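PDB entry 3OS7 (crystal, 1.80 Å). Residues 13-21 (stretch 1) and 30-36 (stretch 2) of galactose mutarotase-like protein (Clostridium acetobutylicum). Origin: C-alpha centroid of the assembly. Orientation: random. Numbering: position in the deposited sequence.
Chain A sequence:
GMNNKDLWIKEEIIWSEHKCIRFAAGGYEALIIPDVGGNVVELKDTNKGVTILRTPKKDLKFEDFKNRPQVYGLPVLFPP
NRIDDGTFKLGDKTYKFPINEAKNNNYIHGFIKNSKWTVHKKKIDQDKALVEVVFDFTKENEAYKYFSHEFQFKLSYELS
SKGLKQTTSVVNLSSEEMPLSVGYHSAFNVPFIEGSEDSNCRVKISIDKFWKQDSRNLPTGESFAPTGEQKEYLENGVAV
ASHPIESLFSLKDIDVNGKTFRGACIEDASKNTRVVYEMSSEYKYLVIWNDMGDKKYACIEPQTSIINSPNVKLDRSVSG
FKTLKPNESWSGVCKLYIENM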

# COMPACT_ATOMS: atom_id res chain seq x y z
N ILE A 13 14.83 -1.02 -20.06
CA ILE A 13 13.88 -0.03 -20.57
C ILE A 13 12.51 -0.70 -20.66
O ILE A 13 12.38 -1.83 -21.09
CB ILE A 13 14.27 0.48 -21.96
CG1 ILE A 13 15.64 1.19 -21.91
CG2 ILE A 13 13.23 1.43 -22.50
CD1 ILE A 13 15.75 2.24 -20.82
N ILE A 14 11.48 0.03 -20.27
CA ILE A 14 10.08 -0.46 -20.42
C ILE A 14 9.28 0.70 -21.02
O ILE A 14 9.66 1.86 -20.88
CB ILE A 14 9.51 -0.92 -19.03
CG1 ILE A 14 8.17 -1.64 -19.17
CG2 ILE A 14 9.33 0.24 -18.10
CD1 ILE A 14 7.72 -2.35 -17.88
N TRP A 15 8.20 0.38 -21.73
CA TRP A 15 7.39 1.41 -22.40
C TRP A 15 8.27 2.32 -23.26
O TRP A 15 8.12 3.55 -23.22
CB TRP A 15 6.61 2.23 -21.38
CG TRP A 15 5.36 1.61 -20.93
CD1 TRP A 15 4.28 1.30 -21.70
CD2 TRP A 15 4.99 1.29 -19.58
NE1 TRP A 15 3.27 0.77 -20.92
CE2 TRP A 15 3.69 0.76 -19.62
CE3 TRP A 15 5.65 1.38 -18.35
CZ2 TRP A 15 3.02 0.33 -18.47
CZ3 TRP A 15 5.00 0.94 -17.22
CH2 TRP A 15 3.69 0.43 -17.28
N SER A 16 9.21 1.72 -23.98
CA SER A 16 10.11 2.42 -24.93
C SER A 16 11.18 3.38 -24.38
O SER A 16 12.27 3.43 -24.92
CB SER A 16 9.30 3.13 -26.03
OG SER A 16 8.39 2.23 -26.61
N GLU A 17 10.87 4.18 -23.36
CA GLU A 17 11.80 5.21 -22.90
C GLU A 17 11.90 5.33 -21.39
O GLU A 17 12.47 6.29 -20.89
CB GLU A 17 11.43 6.57 -23.50
CG GLU A 17 9.93 6.92 -23.36
CD GLU A 17 9.58 8.33 -23.82
OE1 GLU A 17 10.37 8.97 -24.56
OE2 GLU A 17 8.50 8.80 -23.42
N HIS A 18 11.37 4.36 -20.65
CA HIS A 18 11.43 4.46 -19.18
C HIS A 18 12.31 3.40 -18.55
O HIS A 18 12.30 2.27 -18.96
CB HIS A 18 10.03 4.37 -18.60
CG HIS A 18 9.13 5.43 -19.11
ND1 HIS A 18 9.07 6.69 -18.55
CD2 HIS A 18 8.26 5.44 -20.15
CE1 HIS A 18 8.21 7.43 -19.22
NE2 HIS A 18 7.70 6.69 -20.19
N LYS A 19 13.10 3.81 -17.57
CA LYS A 19 13.96 2.88 -16.89
C LYS A 19 13.12 2.08 -15.89
O LYS A 19 12.14 2.58 -15.31
CB LYS A 19 15.12 3.62 -16.24
CG LYS A 19 16.07 4.24 -17.31
CD LYS A 19 17.28 4.94 -16.69
CE LYS A 19 17.54 6.30 -17.32
NZ LYS A 19 18.21 7.19 -16.33
N CYS A 20 13.42 0.80 -15.76
CA CYS A 20 12.78 0.02 -14.72
C CYS A 20 13.88 -0.86 -14.14
O CYS A 20 14.94 -1.03 -14.76
CB CYS A 20 11.63 -0.78 -15.28
SG CYS A 20 12.04 -2.16 -16.36
N ILE A 21 13.65 -1.35 -12.92
CA ILE A 21 14.57 -2.29 -12.30
C ILE A 21 13.85 -3.60 -12.03
O ILE A 21 12.82 -3.63 -11.32
CB ILE A 21 15.17 -1.75 -10.96
CG1 ILE A 21 15.79 -0.35 -11.10
CG2 ILE A 21 16.17 -2.78 -10.38
CD1 ILE A 21 17.05 -0.29 -11.90
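Stretch 2, residues 30-36: ALIIPDV

The most distinctive feature of this contact is a polar clasp at the end where the two segments have ceased to pair as strands. Asp 35 OD2 accepts a hydrogen bond from His 18 ND1 at 2.9 Å, with an N-H...acceptor angle of 171°, and the carboxylate oxygen lies at the edge of the imidazole, near its plane, where a ring nitrogen can donate in line. The same OD2 takes a second hydrogen bond from the O atom of water 1, 2.6 Å away; that O accepts from Lys 19 N at 2.8 Å. Since Lys 19 N and Asp 35 OD2 are 4.4 Å apart, too far for a direct hydrogen bond, the water spans the gap and ties the aspartate to the backbone of stretch 1.

Stretch 2 enters as a strand already under way and keeps it through Ile 33, then enters a type I beta turn from Ile 33 to Val 36, closed by Val 36 N to Ile 33 O at 3.1 Å. The turn, with phi/psi of -55/-41° at Pro 34 and -62/-22° at Asp 35, places the CA-to-CB bonds of both residues toward stretch 1. Strand 30-33 lies against strand 18-21 with an angle of 145° between N-to-C directions, antiparallel in sense but clearly splayed, and the axes approach to 4.9 Å.

Between these two stretches, strand pairing amounts to one bridge. Ile 21 and Ile 32 form an antiparallel hydrogen-bonded pair, CA to CA 5.3 Å: Ile 21 N donates to Ile 32 O at 3.1 Å (163°), and Ile 32 N to Ile 21 O at 2.9 Å (168°). A CA-H...O contact from Leu 31 CA to Ile 21 O, 3.5 Å, supplements the pair. Both side chains of the bridge lie on the same face of the sheet, bringing Ile 21 CB within 3.6 Å of Ile 32 CG2. Toward the turn the separation widens, from 4.9 Å between the CA atoms of Cys 20 and Ile 33 to 7.1 Å between those of His 18 and Asp 35. Pro 34 CD packs 3.6 Å from Lys 19 O.

An apolar cluster gathers around Cys 20 and Ile 14. Leu 31 and Ile 33 start out sideways, but their ends come nearer stretch 1: Leu 31 CD1 reaches Cys 20 SG at 3.6 Å, and Ile 33 CD1 reaches Cys 20 CB at 3.8 Å. Ile 14 CD1 meets Ile 33 CD1 at 4.1 Å and Leu 31 CD2 at 4.2 Å. In all, the contact buries 469 Å², summed over both sides.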

# COMPACT_ATOMS: atom_id res chain seq x y z
N ALA A 30 10.85 -9.46 -8.89
CA ALA A 30 10.05 -8.24 -8.81
C ALA A 30 10.42 -7.24 -9.91
O ALA A 30 11.50 -7.30 -10.51
CB ALA A 30 10.21 -7.57 -7.46
N LEU A 31 9.52 -6.31 -10.14
CA LEU A 31 9.73 -5.25 -11.14
C LEU A 31 9.26 -3.94 -10.51
O LEU A 31 8.12 -3.85 -10.08
CB LEU A 31 8.94 -5.55 -12.41
CG LEU A 31 8.98 -4.49 -13.52
CD1 LEU A 31 10.43 -4.24 -13.96
CD2 LEU A 31 8.09 -4.96 -14.67
N ILE A 32 10.13 -2.93 -10.50
CA ILE A 32 9.81 -1.65 -9.97
C ILE A 32 9.95 -0.56 -11.04
O ILE A 32 10.84 -0.63 -11.90
CB ILE A 32 10.66 -1.32 -8.71
CG1 ILE A 32 10.12 -0.09 -7.97
CG2 ILE A 32 12.16 -1.13 -9.05
CD1 ILE A 32 10.82 0.13 -6.59
N ILE A 33 9.02 0.40 -11.01
CA ILE A 33 8.97 1.50 -11.99
C ILE A 33 9.22 2.85 -11.29
O ILE A 33 8.28 3.52 -10.82
CB ILE A 33 7.62 1.59 -12.72
CG1 ILE A 33 7.11 0.21 -13.19
CG2 ILE A 33 7.77 2.56 -13.93
CD1 ILE A 33 8.00 -0.50 -14.18
N PRO A 34 10.49 3.28 -11.24
CA PRO A 34 10.81 4.53 -10.56
C PRO A 34 10.03 5.75 -11.05
O PRO A 34 9.54 6.54 -10.23
CB PRO A 34 12.32 4.68 -10.78
CG PRO A 34 12.80 3.28 -10.95
CD PRO A 34 11.70 2.57 -11.69
N ASP A 35 9.86 5.87 -12.37
CA ASP A 35 9.14 7.01 -12.96
C ASP A 35 7.67 7.16 -12.56
O ASP A 35 7.11 8.25 -12.70
CB ASP A 35 9.18 6.93 -14.48
CG ASP A 35 10.47 7.52 -15.07
OD1 ASP A 35 11.21 8.20 -14.33
OD2 ASP A 35 10.73 7.30 -16.26
N VAL A 36 7.03 6.08 -12.11
CA VAL A 36 5.67 6.16 -11.60
C VAL A 36 5.60 5.63 -10.15
O VAL A 36 5.32 4.46 -9.89
CB VAL A 36 4.66 5.46 -12.53
CG1 VAL A 36 3.26 5.71 -12.06
CG2 VAL A 36 4.82 5.94 -14.02
O HOH W 1 13.17 6.50 -16.89